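PDB 7JVH: glycoside Hydrolase Family 43_12 from Metagenome, which probably hydrolyses xylan- or arabinan-type plant polysaccharides as a family 43 glycoside hydrolase, subfamily 12, from a capybara gut metagenome. Local coordinates for residues Ile431-Ala445 / Gly555-Lys567. Residues are numbered along the deposited sequence; the frame is centred on the assembly and turned at random.
Sequences ISALFHRQQHIKYTA and GFTGALVGMGVFK
H436 and V561 form a hydrogen-bonded antiparallel pair: H436 N donates to V561 O at 2.7 Å, and V561 N returns a bond to H436 O. L434 and M563 (a selenomethionine) repeat the pattern, V565 N reaches S432 O, and Q438 N, just past strand 433-437, reaches A559 O. The axes of strands 433-437 and 560-566 run at 153°, as expected of antiparallel neighbours. G562 and G564 fit the close approach (A433 CA to G564 CA 3.8 Å) on the face of A433 and F435: a CB on G562 would clash with L434 O and F435 CD1, one on G564 with A433 CB.

L560 can be followed outward. Its CB lies 3.7 Å from F435 CD1; chi1 of -55° sets CG anti to the carbonyl carbon, and the branches then part, CD1 over one face of the F435 ring and CD2 beside R437, 3.8 Å from R437 CA. The polar end of R437 turns elsewhere, NE bonding C60 O.

Y443 of strand 442-451 and V561 approach from opposite directions, V561 CB oblique to the ring and Y443 OH 3.4 Å from V561 CB. Q438 NE2 lies in plane at the edge of the Y443 ring and bonds H440 O, while Q438 OE1 bonds Y526. Replacing Y443 by an alanine removes ring and hydroxyl, which is likely to open a gap against V561 and leave the Q438 amide unflanked.

Strand 433-437 edges one sheet and 442-451 belongs to another, and V561 and M563 touch F33 of the latter sheet; these facing sheets, joined by 438-441, are characteristic of the concanavalin A-like β-sandwich.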
loop_
_atom_site.group_PDB
_atom_site.type_symbol
_atom_site.label_atom_id
_atom_site.label_comp_id
_atom_site.label_asym_id
_atom_site.label_seq_id
_atom_site.Cartn_x
_atom_site.Cartn_y
_atom_site.Cartn_z
ATOM N N ILE A 431 -18.024 -4.190 -0.028
ATOM C CA ILE A 431 -18.441 -5.166 0.986
ATOM C C ILE A 431 -18.299 -4.577 2.395
ATOM O O ILE A 431 -17.445 -3.736 2.632
ATOM C CB ILE A 431 -17.679 -6.506 0.878
ATOM C CG1 ILE A 431 -16.169 -6.316 0.979
ATOM C CG2 ILE A 431 -18.012 -7.188 -0.429
ATOM C CD1 ILE A 431 -15.390 -7.613 0.955
ATOM N N SER A 432 -19.174 -5.011 3.302
ATOM C CA SER A 432 -19.229 -4.502 4.665
ATOM C C SER A 432 -18.198 -5.231 5.518
ATOM O O SER A 432 -18.522 -6.162 6.238
ATOM C CB SER A 432 -20.637 -4.649 5.246
ATOM O OG SER A 432 -21.162 -5.923 4.941
ATOM N N ALA A 433 -16.948 -4.794 5.398
ATOM C CA ALA A 433 -15.810 -5.338 6.110
ATOM C C ALA A 433 -14.748 -4.243 6.316
ATOM O O ALA A 433 -14.548 -3.400 5.460
ATOM C CB ALA A 433 -15.239 -6.514 5.351
ATOM N N LEU A 434 -14.102 -4.252 7.488
ATOM C CA LEU A 434 -13.029 -3.320 7.820
ATOM C C LEU A 434 -11.743 -4.111 7.958
ATOM O O LEU A 434 -11.727 -5.148 8.618
ATOM C CB LEU A 434 -13.338 -2.536 9.094
ATOM C CG LEU A 434 -12.635 -1.197 9.272
ATOM C CD1 LEU A 434 -12.941 -0.252 8.128
ATOM C CD2 LEU A 434 -13.031 -0.577 10.601
ATOM N N PHE A 435 -10.673 -3.614 7.312
ATOM C CA PHE A 435 -9.466 -4.376 7.078
ATOM C C PHE A 435 -8.217 -3.667 7.582
ATOM O O PHE A 435 -8.119 -2.435 7.577
ATOM C CB PHE A 435 -9.281 -4.662 5.591
ATOM C CG PHE A 435 -10.193 -5.734 5.051
ATOM C CD1 PHE A 435 -10.061 -7.054 5.464
ATOM C CD2 PHE A 435 -11.174 -5.423 4.107
ATOM C CE1 PHE A 435 -10.885 -8.033 4.965
ATOM C CE2 PHE A 435 -12.005 -6.407 3.604
ATOM C CZ PHE A 435 -11.862 -7.714 4.022
ATOM N N HIS A 436 -7.256 -4.496 8.000
ATOM C CA HIS A 436 -5.952 -4.105 8.470
ATOM C C HIS A 436 -4.982 -4.864 7.584
ATOM O O HIS A 436 -5.157 -6.066 7.369
ATOM C CB HIS A 436 -5.786 -4.527 9.926
ATOM C CG HIS A 436 -4.521 -4.039 10.563
ATOM N ND1 HIS A 436 -3.283 -4.564 10.250
ATOM C CD2 HIS A 436 -4.299 -3.079 11.495
ATOM C CE1 HIS A 436 -2.362 -3.946 10.966
ATOM N NE2 HIS A 436 -2.951 -3.041 11.723
ATOM N N ARG A 437 -3.964 -4.161 7.068
ATOM C CA ARG A 437 -2.955 -4.767 6.224
ATOM C C ARG A 437 -2.196 -5.837 6.986
ATOM O O ARG A 437 -1.928 -5.689 8.181
ATOM C CB ARG A 437 -1.972 -3.698 5.740
ATOM C CG ARG A 437 -2.571 -2.689 4.772
ATOM C CD ARG A 437 -1.653 -1.497 4.672
ATOM N NE ARG A 437 -2.044 -0.456 3.727
ATOM C CZ ARG A 437 -3.010 0.437 3.940
ATOM N NH1 ARG A 437 -3.762 0.414 5.037
ATOM N NH2 ARG A 437 -3.251 1.372 3.041
ATOM N N GLN A 438 -1.872 -6.935 6.295
ATOM C CA GLN A 438 -0.963 -7.948 6.816
ATOM C C GLN A 438 0.439 -7.339 6.752
ATOM O O GLN A 438 1.017 -7.181 5.660
ATOM C CB GLN A 438 -1.040 -9.243 6.022
ATOM C CG GLN A 438 -0.068 -10.305 6.489
ATOM C CD GLN A 438 -0.408 -11.718 6.008
ATOM O OE1 GLN A 438 -1.447 -11.946 5.405
ATOM N NE2 GLN A 438 0.471 -12.671 6.300
ATOM N N GLN A 439 0.979 -6.995 7.931
ATOM C CA GLN A 439 2.264 -6.312 8.035
ATOM C C GLN A 439 3.435 -7.253 8.258
ATOM O O GLN A 439 4.583 -6.819 8.245
ATOM C CB GLN A 439 2.210 -5.248 9.130
ATOM C CG GLN A 439 1.342 -4.063 8.738
ATOM C CD GLN A 439 1.365 -2.965 9.773
ATOM O OE1 GLN A 439 0.808 -3.110 10.848
ATOM N NE2 GLN A 439 1.983 -1.851 9.442
ATOM N N HIS A 440 3.141 -8.543 8.426
ATOM C CA HIS A 440 4.130 -9.561 8.762
ATOM C C HIS A 440 3.813 -10.864 8.051
ATOM O O HIS A 440 2.632 -11.148 7.738
ATOM C CB HIS A 440 4.101 -9.847 10.276
ATOM C CG HIS A 440 4.335 -8.639 11.116
ATOM N ND1 HIS A 440 3.340 -7.728 11.386
ATOM C CD2 HIS A 440 5.446 -8.187 11.745
ATOM C CE1 HIS A 440 3.834 -6.763 12.144
ATOM N NE2 HIS A 440 5.105 -7.023 12.382
ATOM N N ILE A 441 4.861 -11.675 7.853
ATOM C CA ILE A 441 4.703 -13.020 7.299
ATOM C C ILE A 441 4.069 -13.916 8.363
ATOM O O ILE A 441 3.174 -14.708 8.070
ATOM C CB ILE A 441 6.054 -13.616 6.859
ATOM C CG1 ILE A 441 6.769 -12.679 5.886
ATOM C CG2 ILE A 441 5.827 -14.956 6.175
ATOM C CD1 ILE A 441 8.176 -13.119 5.559
ATOM N N LYS A 442 4.558 -13.779 9.598
ATOM C CA LYS A 442 4.030 -14.509 10.750
ATOM C C LYS A 442 3.228 -13.572 11.637
ATOM O O LYS A 442 3.765 -12.616 12.165
ATOM C CB LYS A 442 5.159 -15.110 11.567
ATOM C CG LYS A 442 5.760 -16.365 10.975
ATOM C CD LYS A 442 6.909 -16.856 11.845
ATOM C CE LYS A 442 7.469 -18.156 11.294
ATOM N NZ LYS A 442 8.617 -18.630 12.137
ATOM N N TYR A 443 1.930 -13.846 11.777
ATOM C CA TYR A 443 1.072 -13.042 12.628
ATOM C C TYR A 443 -0.037 -13.883 13.264
ATOM O O TYR A 443 -0.282 -15.030 12.890
ATOM C CB TYR A 443 0.515 -11.794 11.893
ATOM C CG TYR A 443 -0.735 -12.004 11.074
ATOM C CD1 TYR A 443 -2.000 -11.832 11.639
ATOM C CD2 TYR A 443 -0.665 -12.351 9.725
ATOM C CE1 TYR A 443 -3.149 -12.016 10.901
ATOM C CE2 TYR A 443 -1.810 -12.512 8.968
ATOM C CZ TYR A 443 -3.045 -12.353 9.563
ATOM O OH TYR A 443 -4.190 -12.549 8.805
ATOM N N THR A 444 -0.662 -13.279 14.270
ATOM C CA THR A 444 -1.732 -13.849 15.045
ATOM C C THR A 444 -2.663 -12.688 15.294
ATOM O O THR A 444 -2.224 -11.607 15.666
ATOM C CB THR A 444 -1.236 -14.441 16.393
ATOM O OG1 THR A 444 -0.288 -15.480 16.135
ATOM C CG2 THR A 444 -2.383 -15.018 17.211
ATOM N N ALA A 445 -3.958 -12.916 15.057
ATOM C CA ALA A 445 -4.968 -11.893 15.216
ATOM C C ALA A 445 -6.207 -12.525 15.789
ATOM O O ALA A 445 -6.444 -13.725 15.602
ATOM C CB ALA A 445 -5.262 -11.258 13.861
ATOM N N GLY A 555 -1.628 -9.361 -9.174
ATOM C CA GLY A 555 -2.017 -8.078 -8.627
ATOM C C GLY A 555 -0.856 -7.265 -8.140
ATOM O O GLY A 555 0.306 -7.607 -8.359
ATOM N N PHE A 556 -1.203 -6.192 -7.422
ATOM C CA PHE A 556 -0.269 -5.220 -6.874
ATOM C C PHE A 556 -0.477 -4.976 -5.375
ATOM O O PHE A 556 -0.051 -3.943 -4.858
ATOM C CB PHE A 556 -0.503 -3.895 -7.612
ATOM C CG PHE A 556 0.063 -3.845 -9.007
ATOM C CD1 PHE A 556 1.377 -4.235 -9.273
ATOM C CD2 PHE A 556 -0.701 -3.341 -10.050
ATOM C CE1 PHE A 556 1.895 -4.151 -10.553
ATOM C CE2 PHE A 556 -0.182 -3.240 -11.329
ATOM C CZ PHE A 556 1.119 -3.641 -11.583
ATOM N N THR A 557 -1.147 -5.914 -4.691
ATOM C CA THR A 557 -1.539 -5.712 -3.289
ATOM C C THR A 557 -1.163 -6.832 -2.324
ATOM O O THR A 557 -1.031 -7.981 -2.718
ATOM C CB THR A 557 -3.046 -5.519 -3.161
ATOM O OG1 THR A 557 -3.730 -6.656 -3.749
ATOM C CG2 THR A 557 -3.458 -4.213 -3.809
ATOM N N GLY A 558 -1.027 -6.460 -1.051
ATOM C CA GLY A 558 -0.799 -7.411 0.024
ATOM C C GLY A 558 -2.115 -7.899 0.645
ATOM O O GLY A 558 -3.132 -7.260 0.537
ATOM N N ALA A 559 -2.042 -9.024 1.347
ATOM C CA ALA A 559 -3.178 -9.573 2.067
ATOM C C ALA A 559 -3.646 -8.631 3.165
ATOM O O ALA A 559 -2.895 -7.764 3.626
ATOM C CB ALA A 559 -2.839 -10.943 2.651
ATOM N N LEU A 560 -4.902 -8.829 3.577
ATOM C CA LEU A 560 -5.568 -8.030 4.589
ATOM C C LEU A 560 -6.179 -8.985 5.607
ATOM O O LEU A 560 -6.479 -10.126 5.292
ATOM C CB LEU A 560 -6.673 -7.178 3.963
ATOM C CG LEU A 560 -6.248 -6.269 2.799
ATOM C CD1 LEU A 560 -7.463 -5.767 2.051
ATOM C CD2 LEU A 560 -5.403 -5.093 3.279
ATOM N N VAL A 561 -6.370 -8.494 6.833
ATOM C CA VAL A 561 -7.089 -9.201 7.857
ATOM C C VAL A 561 -8.071 -8.214 8.461
ATOM O O VAL A 561 -7.755 -7.048 8.657
ATOM C CB VAL A 561 -6.132 -9.806 8.924
ATOM C CG1 VAL A 561 -5.429 -8.725 9.730
ATOM C CG2 VAL A 561 -6.883 -10.761 9.848
ATOM N N GLY A 562 -9.289 -8.679 8.731
ATOM C CA GLY A 562 -10.308 -7.815 9.270
ATOM C C GLY A 562 -11.585 -8.539 9.672
ATOM O O GLY A 562 -11.647 -9.764 9.647
HETATM N N MSE A 563 -12.593 -7.744 10.032
HETATM C CA MSE A 563 -13.894 -8.260 10.398
HETATM C C MSE A 563 -14.912 -7.785 9.360
HETATM O O MSE A 563 -14.764 -6.726 8.764
HETATM C CB MSE A 563 -14.229 -7.865 11.843
HETATM C CG MSE A 563 -14.234 -6.382 12.144
HETATM SE SE MSE A 563 -13.245 -5.849 13.787
HETATM C CE MSE A 563 -11.936 -4.589 13.072
ATOM N N GLY A 564 -15.950 -8.600 9.127
ATOM C CA GLY A 564 -16.980 -8.262 8.165
ATOM C C GLY A 564 -18.303 -8.930 8.427
ATOM O O GLY A 564 -18.393 -9.826 9.247
ATOM N N VAL A 565 -19.329 -8.484 7.694
ATOM C CA VAL A 565 -20.694 -8.973 7.813
ATOM C C VAL A 565 -21.304 -9.152 6.417
ATOM O O VAL A 565 -21.030 -8.364 5.503
ATOM C CB VAL A 565 -21.554 -8.026 8.668
ATOM C CG1 VAL A 565 -21.028 -7.991 10.094
ATOM C CG2 VAL A 565 -21.551 -6.633 8.091
ATOM N N PHE A 566 -22.117 -10.204 6.267
ATOM C CA PHE A 566 -22.653 -10.633 4.983
ATOM C C PHE A 566 -24.076 -11.170 5.139
ATOM O O PHE A 566 -24.552 -11.327 6.264
ATOM C CB PHE A 566 -21.777 -11.732 4.395
ATOM C CG PHE A 566 -20.348 -11.351 4.250
ATOM C CD1 PHE A 566 -19.945 -10.527 3.211
ATOM C CD2 PHE A 566 -19.401 -11.803 5.154
ATOM C CE1 PHE A 566 -18.613 -10.159 3.063
ATOM C CE2 PHE A 566 -18.067 -11.439 5.031
ATOM C CZ PHE A 566 -17.668 -10.639 3.968
ATOM N N LYS A 567 -24.693 -11.470 3.981
ATOM C CA LYS A 567 -26.075 -11.912 3.807
ATOM C C LYS A 567 -26.921 -10.661 3.897
ATOM O O LYS A 567 -27.630 -10.248 2.975
ATOM C CB LYS A 567 -26.471 -12.978 4.822
ATOM C CG LYS A 567 -27.868 -13.531 4.671
ATOM C CD LYS A 567 -28.256 -14.426 5.853
ATOM C CE LYS A 567 -27.368 -15.668 5.976
ATOM N NZ LYS A 567 -27.607 -16.443 7.228
ATOM O OXT LYS A 567 -26.871 -9.982 4.904
HETATM O O HOH W 1 -0.631 -5.872 3.314
#